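Local structure of tumor necrosis factor receptor superfamily member 11B (Mus musculus, 4E4D) at residues K22-Y28 with T39-P45. The protein acts as a secreted decoy receptor for the cytokine RANKL, neutralizing its role in osteoclast formation, and is represented here by its cysteine-rich repeats. Residues are numbered along the deposited sequence; the frame is centred on the assembly and turned at random.
Sequences KCAPGTY and TLCVPCP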
ATOM      1  N   LYS B  22       3.459 -30.240  27.189  1.00 86.93           N
ATOM      2  CA  LYS B  22       3.829 -29.201  26.240  1.00 78.67           C
ATOM      3  C   LYS B  22       5.348 -29.138  26.147  1.00 75.31           C
ATOM      4  O   LYS B  22       6.051 -29.749  26.952  1.00 72.74           O
ATOM      5  CB  LYS B  22       3.292 -27.842  26.692  1.00 80.49           C
ATOM      6  CG  LYS B  22       1.777 -27.749  26.767  1.00 84.04           C
ATOM      7  CD  LYS B  22       1.337 -26.322  27.058  1.00 89.40           C
ATOM      8  CE  LYS B  22      -0.176 -26.200  27.131  1.00 94.92           C
ATOM      9  NZ  LYS B  22      -0.612 -24.785  27.305  1.00 96.59           N
ATOM     10  N   CYS B  23       5.852 -28.395  25.167  1.00 80.40           N
ATOM     11  CA  CYS B  23       7.290 -28.208  25.023  1.00 68.91           C
ATOM     12  C   CYS B  23       7.762 -27.021  25.852  1.00 65.66           C
ATOM     13  O   CYS B  23       7.139 -25.962  25.850  1.00 71.56           O
ATOM     14  CB  CYS B  23       7.666 -28.012  23.553  1.00 66.16           C
ATOM     15  SG  CYS B  23       7.680 -29.545  22.594  1.00 91.89           S
ATOM     16  N   ALA B  24       8.865 -27.215  26.566  1.00 71.94           N
ATOM     17  CA  ALA B  24       9.415 -26.176  27.425  1.00 68.89           C
ATOM     18  C   ALA B  24      10.058 -25.078  26.588  1.00 70.32           C
ATOM     19  O   ALA B  24      10.341 -25.276  25.407  1.00 64.69           O
ATOM     20  CB  ALA B  24      10.435 -26.775  28.379  1.00 70.86           C
ATOM     21  N   PRO B  25      10.289 -23.908  27.201  1.00 75.96           N
ATOM     22  CA  PRO B  25      10.995 -22.833  26.501  1.00 68.12           C
ATOM     23  C   PRO B  25      12.376 -23.293  26.049  1.00 70.96           C
ATOM     24  O   PRO B  25      13.016 -24.083  26.742  1.00 72.35           O
ATOM     25  CB  PRO B  25      11.113 -21.740  27.565  1.00 77.97           C
ATOM     26  CG  PRO B  25      10.014 -22.023  28.529  1.00 74.11           C
ATOM     27  CD  PRO B  25       9.880 -23.510  28.557  1.00 77.37           C
ATOM     28  N   GLY B  26      12.823 -22.804  24.897  1.00 70.95           N
ATOM     29  CA  GLY B  26      14.096 -23.215  24.337  1.00 68.57           C
ATOM     30  C   GLY B  26      13.965 -24.379  23.374  1.00 64.51           C
ATOM     31  O   GLY B  26      14.949 -24.792  22.761  1.00 64.36           O
ATOM     32  N   THR B  27      12.755 -24.910  23.238  1.00 62.94           N
ATOM     33  CA  THR B  27      12.518 -26.047  22.354  1.00 61.49           C
ATOM     34  C   THR B  27      11.238 -25.857  21.551  1.00 63.26           C
ATOM     35  O   THR B  27      10.416 -24.998  21.871  1.00 74.57           O
ATOM     36  CB  THR B  27      12.396 -27.366  23.148  1.00 62.02           C
ATOM     37  OG1 THR B  27      11.161 -27.382  23.873  1.00 62.38           O
ATOM     38  CG2 THR B  27      13.554 -27.523  24.120  1.00 64.47           C
ATOM     39  N   TYR B  28      11.079 -26.665  20.507  1.00 60.89           N
ATOM     40  CA  TYR B  28       9.855 -26.674  19.717  1.00 59.28           C
ATOM     41  C   TYR B  28       9.340 -28.102  19.593  1.00 58.19           C
ATOM     42  O   TYR B  28      10.104 -29.058  19.716  1.00 59.93           O
ATOM     43  CB  TYR B  28      10.100 -26.082  18.327  1.00 57.60           C
ATOM     44  CG  TYR B  28      10.999 -26.927  17.451  1.00 58.34           C
ATOM     45  CD1 TYR B  28      10.468 -27.908  16.622  1.00 56.28           C
ATOM     46  CD2 TYR B  28      12.376 -26.744  17.453  1.00 63.25           C
ATOM     47  CE1 TYR B  28      11.284 -28.685  15.820  1.00 59.42           C
ATOM     48  CE2 TYR B  28      13.200 -27.516  16.653  1.00 63.05           C
ATOM     49  CZ  TYR B  28      12.649 -28.484  15.840  1.00 65.79           C
ATOM     50  OH  TYR B  28      13.464 -29.254  15.043  1.00 67.66           O
ATOM     51  N   THR B  39       5.817 -36.386  24.618  1.00 85.71           N
ATOM     52  CA  THR B  39       5.960 -35.321  23.631  1.00 82.05           C
ATOM     53  C   THR B  39       7.429 -35.108  23.288  1.00 74.06           C
ATOM     54  O   THR B  39       8.252 -34.871  24.171  1.00 72.90           O
ATOM     55  CB  THR B  39       5.372 -33.988  24.138  1.00 83.30           C
ATOM     56  OG1 THR B  39       3.953 -34.112  24.291  1.00 91.04           O
ATOM     57  CG2 THR B  39       5.669 -32.862  23.156  1.00 79.59           C
ATOM     58  N   LEU B  40       7.752 -35.198  22.002  1.00 85.41           N
ATOM     59  CA  LEU B  40       9.119 -34.991  21.545  1.00 85.27           C
ATOM     60  C   LEU B  40       9.396 -33.506  21.355  1.00 83.11           C
ATOM     61  O   LEU B  40       8.722 -32.832  20.577  1.00 80.82           O
ATOM     62  CB  LEU B  40       9.366 -35.733  20.232  1.00 84.88           C
ATOM     63  CG  LEU B  40      10.768 -35.557  19.643  1.00 84.93           C
ATOM     64  CD1 LEU B  40      11.820 -36.157  20.561  1.00 87.74           C
ATOM     65  CD2 LEU B  40      10.850 -36.171  18.256  1.00 84.49           C
ATOM     66  N   CYS B  41      10.395 -33.002  22.070  1.00 83.99           N
ATOM     67  CA  CYS B  41      10.752 -31.592  21.994  1.00 82.26           C
ATOM     68  C   CYS B  41      12.227 -31.437  21.649  1.00 82.60           C
ATOM     69  O   CYS B  41      13.087 -32.095  22.236  1.00 84.93           O
ATOM     70  CB  CYS B  41      10.435 -30.894  23.316  1.00 83.09           C
ATOM     71  SG  CYS B  41       8.676 -30.904  23.735  1.00 82.83           S
ATOM     72  N   VAL B  42      12.508 -30.565  20.689  1.00 80.43           N
ATOM     73  CA  VAL B  42      13.865 -30.366  20.200  1.00 80.64           C
ATOM     74  C   VAL B  42      14.293 -28.918  20.411  1.00 79.40           C
ATOM     75  O   VAL B  42      13.511 -28.000  20.168  1.00 77.35           O
ATOM     76  CB  VAL B  42      13.954 -30.712  18.702  1.00 79.47           C
ATOM     77  CG1 VAL B  42      15.338 -30.401  18.149  1.00 79.74           C
ATOM     78  CG2 VAL B  42      13.604 -32.174  18.483  1.00 80.98           C
ATOM     79  N   PRO B  43      15.536 -28.706  20.869  1.00 80.79           N
ATOM     80  CA  PRO B  43      16.018 -27.339  21.096  1.00 79.85           C
ATOM     81  C   PRO B  43      15.852 -26.446  19.870  1.00 77.09           C
ATOM     82  O   PRO B  43      15.989 -26.921  18.741  1.00 76.47           O
ATOM     83  CB  PRO B  43      17.506 -27.536  21.428  1.00 81.95           C
ATOM     84  CG  PRO B  43      17.833 -28.937  21.002  1.00 83.53           C
ATOM     85  CD  PRO B  43      16.571 -29.706  21.177  1.00 83.47           C
ATOM     86  N   CYS B  44      15.554 -25.170  20.096  1.00 75.68           N
ATOM     87  CA  CYS B  44      15.370 -24.219  19.005  1.00 73.18           C
ATOM     88  C   CYS B  44      16.638 -24.108  18.171  1.00 73.21           C
ATOM     89  O   CYS B  44      17.739 -24.064  18.716  1.00 74.81           O
ATOM     90  CB  CYS B  44      15.007 -22.836  19.555  1.00 72.18           C
ATOM     91  SG  CYS B  44      13.343 -22.707  20.242  1.00 71.81           S
ATOM     92  N   PRO B  45      16.488 -24.060  16.840  1.00 71.62           N
ATOM     93  CA  PRO B  45      17.657 -23.854  15.980  1.00 71.69           C
ATOM     94  C   PRO B  45      18.260 -22.472  16.204  1.00 70.99           C
ATOM     95  O   PRO B  45      17.660 -21.645  16.889  1.00 70.23           O
ATOM     96  CB  PRO B  45      17.080 -23.974  14.566  1.00 70.06           C
ATOM     97  CG  PRO B  45      15.639 -23.643  14.712  1.00 68.48           C
ATOM     98  CD  PRO B  45      15.237 -24.139  16.066  1.00 69.87           C
TER
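Tyr28 and Val42 form the apolar centre of this hairpin, which pairs strands 27-31 and 40-43 where the first TNF-receptor cysteine-rich repeat passes into the second. Val42 CB sits over one face of the Tyr28 ring in a CH-pi contact, 4.2 Å from its centroid, and Tyr28 CE2 reaches Pro45 CD at 4.0 Å. With Pro43 O and Cys44 CA near the ring edge, a broad aromatic side chain can span the chain from Val42 to Pro45. Toward the other end, Cys23 SG bonds Cys41 SG at 2.0 Å, tying the loop before strand 27-31 to strand 40-43. Thr39 CG2 packs 3.9 Å from Cys23 SG, while Thr39 OG1 hydrogen-bonds the backbone O of Asp21. Backbone polarity closes the pairing: Tyr28 N donates to Val42 O at 2.8 Å and Val42 N to Tyr28 O at 3.0 Å. Pro43, lacking an amide hydrogen, occupies the non-hydrogen-bonded pair with Thr27. Cys44, disulfide-bonded to Cys59, opens the second repeat, and Cys44 N donates to Gly26 O at 2.8 Å. Gly26 takes the third position of the type II turn Ala24-Thr27; at its phi of 93° a CB would jam against Pro25 O, which by itself calls for glycine. Thr27 OG1 braces that turn by donating to Ala24 O at 2.7 Å.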